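Local coordinates for cysteine desulfurase (Thermococcus onnurineus, PDB 5B89), which probably converts L-cysteine to L-alanine with pyridoxal 5'-phosphate as cofactor, transferring the sulfur to a sulfur carrier, at residues B[366-371]-B[404-409]. Sequence-based numbering, arbitrary orientation.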
ATOM      1  N   HIS B 366     -15.736 -16.693  25.276  1.00 14.01           N
ATOM      2  CA  HIS B 366     -17.075 -16.220  25.232  1.00 14.15           C
ATOM      3  C   HIS B 366     -17.460 -15.461  23.956  1.00 13.78           C
ATOM      4  O   HIS B 366     -18.432 -14.789  23.913  1.00 14.72           O
ATOM      5  CB  HIS B 366     -17.382 -15.376  26.471  1.00 14.53           C
ATOM      6  CG  HIS B 366     -17.343 -16.120  27.759  1.00 15.37           C
ATOM      7  ND1 HIS B 366     -16.232 -16.422  28.481  1.00 18.07           N
ATOM      8  CD2 HIS B 366     -18.392 -16.575  28.472  1.00 17.46           C
ATOM      9  CE1 HIS B 366     -16.588 -17.119  29.570  1.00 18.08           C
ATOM     10  NE2 HIS B 366     -17.871 -17.194  29.559  1.00 18.68           N
ATOM     11  N   SER B 367     -16.626 -15.631  22.911  1.00 14.72           N
ATOM     12  CA  SER B 367     -16.824 -15.018  21.634  1.00 15.98           C
ATOM     13  C   SER B 367     -16.851 -13.449  21.666  1.00 13.07           C
ATOM     14  O   SER B 367     -17.531 -12.896  20.809  1.00 14.79           O
ATOM     15  CB  SER B 367     -18.073 -15.514  20.952  1.00 17.60           C
ATOM     16  OG  SER B 367     -17.932 -16.944  20.716  1.00 21.45           O
ATOM     17  N   ILE B 368     -16.112 -12.893  22.632  1.00 11.80           N
ATOM     18  CA  ILE B 368     -15.951 -11.450  22.696  1.00 14.02           C
ATOM     19  C   ILE B 368     -14.464 -11.162  22.364  1.00 12.42           C
ATOM     20  O   ILE B 368     -13.537 -11.660  22.921  1.00 13.87           O
ATOM     21  CB  ILE B 368     -16.232 -10.937  24.112  1.00 13.44           C
ATOM     22  CG1 ILE B 368     -17.680 -11.268  24.531  1.00 15.11           C
ATOM     23  CG2 ILE B 368     -15.937  -9.422  24.172  1.00 15.34           C
ATOM     24  CD1 ILE B 368     -17.919 -11.074  26.036  1.00 16.83           C
ATOM     25  N   MET B 369     -14.302 -10.290  21.334  1.00 12.11           N
ATOM     26  CA  MET B 369     -13.020  -9.969  20.714  1.00 12.14           C
ATOM     27  C   MET B 369     -12.540  -8.639  21.258  1.00 10.94           C
ATOM     28  O   MET B 369     -13.140  -7.615  20.984  1.00 13.36           O
ATOM     29  CB  MET B 369     -13.185  -9.894  19.185  1.00 14.43           C
ATOM     30  CG  MET B 369     -13.922 -10.972  18.414  1.00 15.31           C
ATOM     31  SD  MET B 369     -13.191 -12.645  18.347  1.00 15.98           S
ATOM     32  CE  MET B 369     -14.016 -13.527  19.717  1.00 15.79           C
ATOM     33  N   VAL B 370     -11.482  -8.780  22.045  1.00 12.03           N
ATOM     34  CA  VAL B 370     -10.779  -7.614  22.542  1.00 12.05           C
ATOM     35  C   VAL B 370      -9.296  -7.757  22.281  1.00 13.70           C
ATOM     36  O   VAL B 370      -8.779  -8.812  21.988  1.00 15.67           O
ATOM     37  CB  VAL B 370     -11.033  -7.368  24.060  1.00 13.02           C
ATOM     38  CG1 VAL B 370     -12.449  -7.030  24.384  1.00 13.48           C
ATOM     39  CG2 VAL B 370     -10.502  -8.487  24.935  1.00 13.94           C
ATOM     40  N   ARG B 371      -8.557  -6.622  22.413  1.00 14.96           N
ATOM     41  CA  ARG B 371      -7.097  -6.692  22.249  1.00 16.66           C
ATOM     42  C   ARG B 371      -6.427  -6.467  23.597  1.00 16.64           C
ATOM     43  O   ARG B 371      -6.977  -5.912  24.522  1.00 18.56           O
ATOM     44  CB  ARG B 371      -6.630  -5.696  21.173  1.00 22.84           C
ATOM     45  CG  ARG B 371      -5.293  -6.175  20.583  1.00 27.57           C
ATOM     46  CD  ARG B 371      -5.010  -5.786  19.156  1.00 32.59           C
ATOM     47  NE  ARG B 371      -5.707  -6.492  18.094  1.00 28.98           N
ATOM     48  CZ  ARG B 371      -5.195  -7.378  17.239  1.00 31.65           C
ATOM     49  NH1 ARG B 371      -3.946  -7.824  17.328  1.00 27.53           N
ATOM     50  NH2 ARG B 371      -5.958  -7.802  16.277  1.00 27.82           N
ATOM     51  N   GLU B 404     -23.779  -5.418  27.711  1.00 14.21           N
ATOM     52  CA  GLU B 404     -24.327  -6.148  28.856  1.00 15.20           C
ATOM     53  C   GLU B 404     -23.808  -7.601  28.904  1.00 16.51           C
ATOM     54  O   GLU B 404     -23.519  -8.101  29.924  1.00 16.77           O
ATOM     55  CB  GLU B 404     -25.837  -6.075  28.886  1.00 16.55           C
ATOM     56  CG  GLU B 404     -26.457  -4.690  28.997  1.00 17.76           C
ATOM     57  CD  GLU B 404     -26.279  -4.027  30.328  1.00 19.31           C
ATOM     58  OE1 GLU B 404     -25.786  -4.620  31.227  1.00 22.99           O
ATOM     59  OE2 GLU B 404     -26.656  -2.882  30.395  1.00 25.18           O
ATOM     60  N   THR B 405     -23.680  -8.241  27.746  1.00 14.75           N
ATOM     61  CA  THR B 405     -23.120  -9.565  27.704  1.00 15.31           C
ATOM     62  C   THR B 405     -21.676  -9.540  28.224  1.00 14.96           C
ATOM     63  O   THR B 405     -21.302 -10.307  28.995  1.00 16.38           O
ATOM     64  CB  THR B 405     -23.200 -10.139  26.290  1.00 16.29           C
ATOM     65  OG1 THR B 405     -24.543 -10.179  25.917  1.00 18.87           O
ATOM     66  CG2 THR B 405     -22.574 -11.524  26.176  1.00 17.94           C
ATOM     67  N   PHE B 406     -20.895  -8.571  27.752  1.00 13.69           N
ATOM     68  CA  PHE B 406     -19.540  -8.374  28.150  1.00 14.43           C
ATOM     69  C   PHE B 406     -19.460  -8.156  29.660  1.00 13.02           C
ATOM     70  O   PHE B 406     -18.661  -8.732  30.278  1.00 14.96           O
ATOM     71  CB  PHE B 406     -18.930  -7.158  27.374  1.00 15.12           C
ATOM     72  CG  PHE B 406     -17.717  -6.563  27.987  1.00 13.83           C
ATOM     73  CD1 PHE B 406     -16.507  -7.060  27.719  1.00 14.79           C
ATOM     74  CD2 PHE B 406     -17.797  -5.466  28.796  1.00 16.70           C
ATOM     75  CE1 PHE B 406     -15.377  -6.526  28.273  1.00 17.54           C
ATOM     76  CE2 PHE B 406     -16.670  -4.926  29.355  1.00 16.68           C
ATOM     77  CZ  PHE B 406     -15.461  -5.467  29.095  1.00 16.64           C
ATOM     78  N   LEU B 407     -20.308  -7.288  30.183  1.00 14.67           N
ATOM     79  CA  LEU B 407     -20.279  -6.996  31.635  1.00 16.23           C
ATOM     80  C   LEU B 407     -20.629  -8.258  32.492  1.00 16.55           C
ATOM     81  O   LEU B 407     -20.033  -8.476  33.511  1.00 17.93           O
ATOM     82  CB  LEU B 407     -21.193  -5.855  31.969  1.00 16.97           C
ATOM     83  CG  LEU B 407     -20.703  -4.425  31.499  1.00 15.59           C
ATOM     84  CD1 LEU B 407     -21.748  -3.435  31.803  1.00 16.23           C
ATOM     85  CD2 LEU B 407     -19.395  -4.073  32.163  1.00 16.97           C
ATOM     86  N   GLY B 408     -21.500  -9.052  31.940  1.00 15.48           N
ATOM     87  CA  GLY B 408     -21.826 -10.335  32.570  1.00 18.00           C
ATOM     88  C   GLY B 408     -20.700 -11.305  32.584  1.00 18.09           C
ATOM     89  O   GLY B 408     -20.402 -11.960  33.596  1.00 18.89           O
ATOM     90  N   VAL B 409     -19.912 -11.358  31.468  1.00 14.33           N
ATOM     91  CA  VAL B 409     -18.748 -12.152  31.475  1.00 17.05           C
ATOM     92  C   VAL B 409     -17.606 -11.648  32.371  1.00 15.85           C
ATOM     93  O   VAL B 409     -16.972 -12.386  33.072  1.00 17.76           O
ATOM     94  CB  VAL B 409     -18.188 -12.400  30.002  1.00 17.88           C
ATOM     95  CG1 VAL B 409     -16.868 -13.147  29.974  1.00 18.30           C
ATOM     96  CG2 VAL B 409     -19.237 -12.994  29.161  1.00 18.56           C
TER
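With CG1 of V409 anti to the backbone N (chi1 175°) and CG of H366 anti to its own carbonyl carbon (chi1 -65°), a methyl and an imidazole face are brought together. CG1 of V409 sits over one face of the H366 ring, 3.8 Å from the centroid and 15° off the normal, a CH-pi contact displaced toward the ring atoms CG and ND1. The rotation of that ring is also held by a hydrogen bond from ND1 to the carbonyl of I362. The second methyl of V409, CG2, lies 3.7 Å from CD2 of H366 and 3.9 Å from CD1 of I368, bridging the two residues. Between them S367, with positive phi, is the C' residue of a Schellman motif that ends helix 356-365 and leads into strand 368-373 of the small mixed sheet, against which helix 400-415 packs. Shortened to alanine, V409 loses both methyls, which is likely to open a gap beside CD1 of I368 and leave the H366 ring face without its CH-pi partner. CD1 of I368 also reaches F406, one helical turn before V409, 3.8 Å from its CA, while CG2 of I368 meets the phenyl ring obliquely. L363 backs both I368 and V409 from helix 356-365.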